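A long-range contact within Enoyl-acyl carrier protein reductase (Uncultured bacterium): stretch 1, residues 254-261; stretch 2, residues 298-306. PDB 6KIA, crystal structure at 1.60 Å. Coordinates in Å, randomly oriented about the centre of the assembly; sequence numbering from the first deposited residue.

Stretch 1 (254-261) WQTYTSYT
Stretch 2, residues 298-306: IFVGVELSL

An aromatic side chain laid against a tight turn is a recurrent way of joining segments distant in sequence, and residues 254-261 and 298-306 of this reductase give a compact example, burying 356 Å² summed over both sides. At its centre lies Tyr257, whose CA-to-CB bond points toward the second stretch with chi1 t (165°) and chi2 85°. One face of its ring receives the CB of Phe299, which sits 4.1 Å from the Tyr257 ring centroid and 26° off the ring normal, a CH-pi contact in which CB approaches CZ of Tyr257 to 3.7 Å. The Phe299 ring (chi1 m, chi2 -36°) does not stack squarely on the tyrosine: the planes are inclined at only 28°, but the centroids are 5.5 Å apart, so the rings are slid past one another and barely overlap. Tyr260 extends the apolar patch. Its CB leaves sideways, yet with chi1 t and chi2 76° the ring comes nearer, and its CE1 lies 4.3 Å from CE2 of Phe299.

The Tyr257 ring lies against a turn in the second stretch. Phe299 to Val302 form a type II turn, closed by Val302 N to Phe299 O at 3.0 Å, with phi/psi of -57/121 at Val300 and 110/-20 at Gly301. The latter angles call for glycine, since a CB would be jammed against the carbonyl O of Val300. The turn runs directly into a 3-10 segment beginning at Val302, with Leu304 N bonded to Gly301 O (3.0 Å) and Ser305 N to Val302 O (3.2 Å). The stretches run antiparallel overall, with register set by Tyr257 and Val302, whose CA atoms are 5.3 Å apart; CD1 of Tyr257 reaches 3.5 Å from CA of Val302 and 3.9 Å from its CB (chi1 p).

Polarity appears at the tyrosine's edge. Val300 O lies near the ring plane, 3.7 Å from CE1 of Tyr257, and a water bridges the two residues, accepting from Tyr257 OH at 2.6 Å and donating to Val300 O at 2.7 Å.

Farther along, the strand at 254-255 ends with Gln255 (phi/psi -149/-177) and gives way to loop, with Tyr257 at -75/137 and a cis peptide bond before Ser259. The CA-to-CB bond of Gln255 points toward the second stretch, and with chi1 p, chi2 p and chi3 70° its OE1 meets Ser305. With chi1 m, Ser305 OG donates to Gln255 OE1 at 2.7 Å, the one direct hydrogen bond across the stretches. Gln255 NE2 is satisfied elsewhere in the structure.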

ATOM      1  N   TRP A 254     -18.963   2.042   0.589  1.00 20.91           N
ATOM      2  CA  TRP A 254     -17.705   2.274  -0.092  1.00 21.54           C
ATOM      3  C   TRP A 254     -17.443   3.757  -0.225  1.00 25.46           C
ATOM      4  O   TRP A 254     -18.340   4.537  -0.572  1.00 22.89           O
ATOM      5  CB  TRP A 254     -17.695   1.632  -1.476  1.00 21.41           C
ATOM      6  CG  TRP A 254     -16.401   1.823  -2.193  1.00 19.83           C
ATOM      7  CD1 TRP A 254     -15.308   1.014  -2.114  1.00 21.66           C
ATOM      8  CD2 TRP A 254     -16.053   2.882  -3.103  1.00 23.31           C
ATOM      9  NE1 TRP A 254     -14.302   1.496  -2.913  1.00 18.41           N
ATOM     10  CE2 TRP A 254     -14.726   2.643  -3.529  1.00 20.44           C
ATOM     11  CE3 TRP A 254     -16.729   4.011  -3.591  1.00 23.53           C
ATOM     12  CZ2 TRP A 254     -14.058   3.483  -4.416  1.00 21.20           C
ATOM     13  CZ3 TRP A 254     -16.064   4.840  -4.496  1.00 21.99           C
ATOM     14  CH2 TRP A 254     -14.747   4.573  -4.893  1.00 22.09           C
ATOM     15  N   GLN A 255     -16.209   4.143   0.073  1.00 21.82           N
ATOM     16  CA  GLN A 255     -15.777   5.499  -0.171  1.00 19.31           C
ATOM     17  C   GLN A 255     -14.287   5.436  -0.470  1.00 21.88           C
ATOM     18  O   GLN A 255     -13.710   4.340  -0.522  1.00 19.06           O
ATOM     19  CB  GLN A 255     -16.097   6.399   1.029  1.00 16.54           C
ATOM     20  CG  GLN A 255     -15.614   5.867   2.377  1.00 16.80           C
ATOM     21  CD  GLN A 255     -14.121   6.097   2.591  1.00 20.39           C
ATOM     22  OE1 GLN A 255     -13.670   7.233   2.781  1.00 18.71           O
ATOM     23  NE2 GLN A 255     -13.346   5.014   2.531  1.00 18.36           N
ATOM     24  N   THR A 256     -13.667   6.585  -0.666  1.00 20.43           N
ATOM     25  CA  THR A 256     -12.250   6.641  -1.051  1.00 16.85           C
ATOM     26  C   THR A 256     -11.639   7.979  -0.668  1.00 21.96           C
ATOM     27  O   THR A 256     -12.351   8.966  -0.529  1.00 20.93           O
ATOM     28  CB  THR A 256     -12.066   6.435  -2.568  1.00 16.98           C
ATOM     29  OG1 THR A 256     -10.668   6.361  -2.891  1.00 19.69           O
ATOM     30  CG2 THR A 256     -12.697   7.610  -3.356  1.00 20.52           C
ATOM     31  N   TYR A 257     -10.313   8.007  -0.550  1.00 19.03           N
ATOM     32  CA  TYR A 257      -9.551   9.244  -0.616  1.00 17.47           C
ATOM     33  C   TYR A 257      -9.486   9.684  -2.078  1.00 19.18           C
ATOM     34  O   TYR A 257      -9.264   8.857  -2.963  1.00 20.62           O
ATOM     35  CB  TYR A 257      -8.130   9.035  -0.070  1.00 18.81           C
ATOM     36  CG  TYR A 257      -7.184  10.168  -0.428  1.00 18.57           C
ATOM     37  CD1 TYR A 257      -7.123  11.313   0.356  1.00 17.86           C
ATOM     38  CD2 TYR A 257      -6.360  10.085  -1.553  1.00 18.08           C
ATOM     39  CE1 TYR A 257      -6.267  12.368   0.032  1.00 19.72           C
ATOM     40  CE2 TYR A 257      -5.513  11.122  -1.881  1.00 20.88           C
ATOM     41  CZ  TYR A 257      -5.460  12.263  -1.089  1.00 21.47           C
ATOM     42  OH  TYR A 257      -4.596  13.285  -1.445  1.00 23.17           O
ATOM     43  N   THR A 258      -9.667  10.975  -2.326  1.00 18.05           N
ATOM     44  CA  THR A 258      -9.527  11.574  -3.661  1.00 20.73           C
ATOM     45  C   THR A 258      -8.503  12.720  -3.552  1.00 20.75           C
ATOM     46  O   THR A 258      -8.550  13.501  -2.592  1.00 21.02           O
ATOM     47  CB  THR A 258     -10.898  12.092  -4.195  1.00 20.10           C
ATOM     48  OG1 THR A 258     -11.846  11.021  -4.272  1.00 21.04           O
ATOM     49  CG2 THR A 258     -10.770  12.732  -5.583  1.00 19.76           C
ATOM     50  N   SER A 259      -7.552  12.837  -4.492  1.00 20.33           N
ATOM     51  CA  SER A 259      -7.492  11.998  -5.682  1.00 19.95           C
ATOM     52  C   SER A 259      -6.303  11.031  -5.587  1.00 21.40           C
ATOM     53  O   SER A 259      -5.145  11.439  -5.419  1.00 20.71           O
ATOM     54  CB  SER A 259      -7.394  12.908  -6.927  1.00 23.41           C
ATOM     55  OG  SER A 259      -7.056  12.193  -8.098  1.00 27.63           O
ATOM     56  N   TYR A 260      -6.594   9.737  -5.691  1.00 20.70           N
ATOM     57  CA  TYR A 260      -5.560   8.726  -5.499  1.00 22.46           C
ATOM     58  C   TYR A 260      -4.802   8.463  -6.794  1.00 20.68           C
ATOM     59  O   TYR A 260      -5.259   7.721  -7.658  1.00 21.25           O
ATOM     60  CB  TYR A 260      -6.200   7.450  -4.963  1.00 17.76           C
ATOM     61  CG  TYR A 260      -5.227   6.379  -4.610  1.00 21.75           C
ATOM     62  CD1 TYR A 260      -4.468   6.457  -3.452  1.00 26.15           C
ATOM     63  CD2 TYR A 260      -5.079   5.270  -5.431  1.00 20.17           C
ATOM     64  CE1 TYR A 260      -3.562   5.448  -3.120  1.00 25.07           C
ATOM     65  CE2 TYR A 260      -4.186   4.263  -5.104  1.00 18.34           C
ATOM     66  CZ  TYR A 260      -3.434   4.365  -3.960  1.00 21.68           C
ATOM     67  OH  TYR A 260      -2.545   3.348  -3.660  1.00 21.62           O
ATOM     68  N   THR A 261      -3.625   9.067  -6.912  1.00 21.02           N
ATOM     69  CA  THR A 261      -2.895   9.115  -8.169  1.00 21.75           C
ATOM     70  C   THR A 261      -2.384   7.747  -8.611  1.00 26.33           C
ATOM     71  O   THR A 261      -2.119   7.547  -9.792  1.00 25.86           O
ATOM     72  CB  THR A 261      -1.736  10.102  -8.062  1.00 32.87           C
ATOM     73  OG1 THR A 261      -0.833   9.674  -7.038  1.00 48.77           O
ATOM     74  CG2 THR A 261      -2.291  11.446  -7.684  1.00 30.70           C
ATOM     75  N   ILE A 298       1.750  11.809   3.069  1.00 36.11           N
ATOM     76  CA  ILE A 298       1.626  13.045   2.314  1.00 41.93           C
ATOM     77  C   ILE A 298       0.191  13.325   1.880  1.00 39.83           C
ATOM     78  O   ILE A 298      -0.171  14.478   1.634  1.00 42.19           O
ATOM     79  CB  ILE A 298       2.520  13.033   1.065  1.00 49.55           C
ATOM     80  CG1 ILE A 298       2.145  11.866   0.152  1.00 51.39           C
ATOM     81  CG2 ILE A 298       3.983  12.957   1.457  1.00 55.03           C
ATOM     82  CD1 ILE A 298       2.835  11.895  -1.189  1.00 56.42           C
ATOM     83  N   PHE A 299      -0.616  12.273   1.774  1.00 32.12           N
ATOM     84  CA  PHE A 299      -1.999  12.415   1.340  1.00 26.36           C
ATOM     85  C   PHE A 299      -2.822  12.990   2.483  1.00 25.96           C
ATOM     86  O   PHE A 299      -3.549  12.267   3.121  1.00 24.30           O
ATOM     87  CB  PHE A 299      -2.587  11.064   0.896  1.00 31.23           C
ATOM     88  CG  PHE A 299      -1.803  10.375  -0.186  1.00 38.48           C
ATOM     89  CD1 PHE A 299      -1.180  11.101  -1.187  1.00 41.89           C
ATOM     90  CD2 PHE A 299      -1.712   8.989  -0.209  1.00 39.70           C
ATOM     91  CE1 PHE A 299      -0.460  10.457  -2.182  1.00 46.34           C
ATOM     92  CE2 PHE A 299      -1.000   8.338  -1.201  1.00 39.40           C
ATOM     93  CZ  PHE A 299      -0.375   9.073  -2.186  1.00 43.14           C
ATOM     94  N   VAL A 300      -2.707  14.288   2.746  1.00 25.87           N
ATOM     95  CA  VAL A 300      -3.491  14.919   3.811  1.00 27.86           C
ATOM     96  C   VAL A 300      -4.986  14.705   3.579  1.00 22.58           C
ATOM     97  O   VAL A 300      -5.524  15.064   2.517  1.00 24.25           O
ATOM     98  CB  VAL A 300      -3.177  16.432   3.917  1.00 33.08           C
ATOM     99  CG1 VAL A 300      -4.106  17.131   4.913  1.00 28.53           C
ATOM    100  CG2 VAL A 300      -1.727  16.637   4.312  1.00 39.62           C
ATOM    101  N   GLY A 301      -5.650  14.076   4.548  1.00 20.25           N
ATOM    102  CA  GLY A 301      -7.064  13.796   4.426  1.00 17.72           C
ATOM    103  C   GLY A 301      -7.347  12.328   4.239  1.00 17.50           C
ATOM    104  O   GLY A 301      -8.460  11.900   4.474  1.00 20.60           O
ATOM    105  N   VAL A 302      -6.344  11.558   3.815  1.00 20.14           N
ATOM    106  CA  VAL A 302      -6.551  10.122   3.649  1.00 18.87           C
ATOM    107  C   VAL A 302      -7.047   9.503   4.968  1.00 18.14           C
ATOM    108  O   VAL A 302      -7.912   8.597   4.988  1.00 18.50           O
ATOM    109  CB  VAL A 302      -5.249   9.419   3.136  1.00 20.00           C
ATOM    110  CG1 VAL A 302      -4.142   9.397   4.195  1.00 25.30           C
ATOM    111  CG2 VAL A 302      -5.563   7.988   2.609  1.00 21.53           C
ATOM    112  N   GLU A 303      -6.535  10.039   6.067  1.00 17.86           N
ATOM    113  CA  GLU A 303      -6.817   9.488   7.386  1.00 23.08           C
ATOM    114  C   GLU A 303      -8.263   9.773   7.845  1.00 22.73           C
ATOM    115  O   GLU A 303      -8.759   9.148   8.793  1.00 18.91           O
ATOM    116  CB  GLU A 303      -5.816  10.056   8.409  1.00 22.99           C
ATOM    117  CG  GLU A 303      -6.180  11.459   8.914  1.00 20.56           C
ATOM    118  CD  GLU A 303      -5.904  12.595   7.951  1.00 27.60           C
ATOM    119  OE1 GLU A 303      -5.277  12.386   6.889  1.00 26.73           O
ATOM    120  OE2 GLU A 303      -6.404  13.711   8.241  1.00 30.81           O
ATOM    121  N   LEU A 304      -8.947  10.711   7.182  1.00 19.22           N
ATOM    122  CA  LEU A 304     -10.328  10.995   7.532  1.00 16.96           C
ATOM    123  C   LEU A 304     -11.167   9.749   7.374  1.00 22.56           C
ATOM    124  O   LEU A 304     -12.156   9.562   8.121  1.00 19.91           O
ATOM    125  CB  LEU A 304     -10.897  12.128   6.662  1.00 19.47           C
ATOM    126  CG  LEU A 304     -10.211  13.473   6.854  1.00 20.24           C
ATOM    127  CD1 LEU A 304     -10.889  14.470   5.938  1.00 19.62           C
ATOM    128  CD2 LEU A 304     -10.304  13.949   8.311  1.00 20.25           C
ATOM    129  N   SER A 305     -10.753   8.878   6.447  1.00 18.94           N
ATOM    130  CA  SER A 305     -11.521   7.655   6.203  1.00 18.92           C
ATOM    131  C   SER A 305     -11.424   6.649   7.345  1.00 19.96           C
ATOM    132  O   SER A 305     -12.279   5.789   7.480  1.00 21.72           O
ATOM    133  CB  SER A 305     -11.061   6.993   4.907  1.00 17.42           C
ATOM    134  OG  SER A 305     -11.295   7.850   3.788  1.00 18.68           O
ATOM    135  N   LEU A 306     -10.414   6.798   8.190  1.00 16.40           N
ATOM    136  CA  LEU A 306     -10.090   5.778   9.181  1.00 17.33           C
ATOM    137  C   LEU A 306     -10.870   5.916  10.498  1.00 19.58           C
ATOM    138  O   LEU A 306     -11.177   4.914  11.147  1.00 22.19           O
ATOM    139  CB  LEU A 306      -8.577   5.815   9.449  1.00 21.07           C
ATOM    140  CG  LEU A 306      -7.966   4.869  10.484  1.00 17.60           C
ATOM    141  CD1 LEU A 306      -8.179   3.405  10.086  1.00 16.15           C
ATOM    142  CD2 LEU A 306      -6.480   5.198  10.572  1.00 21.37           C
TER
HETATM  143  O   HOH W   1      -4.456  15.431   0.063  1.00 30.18           O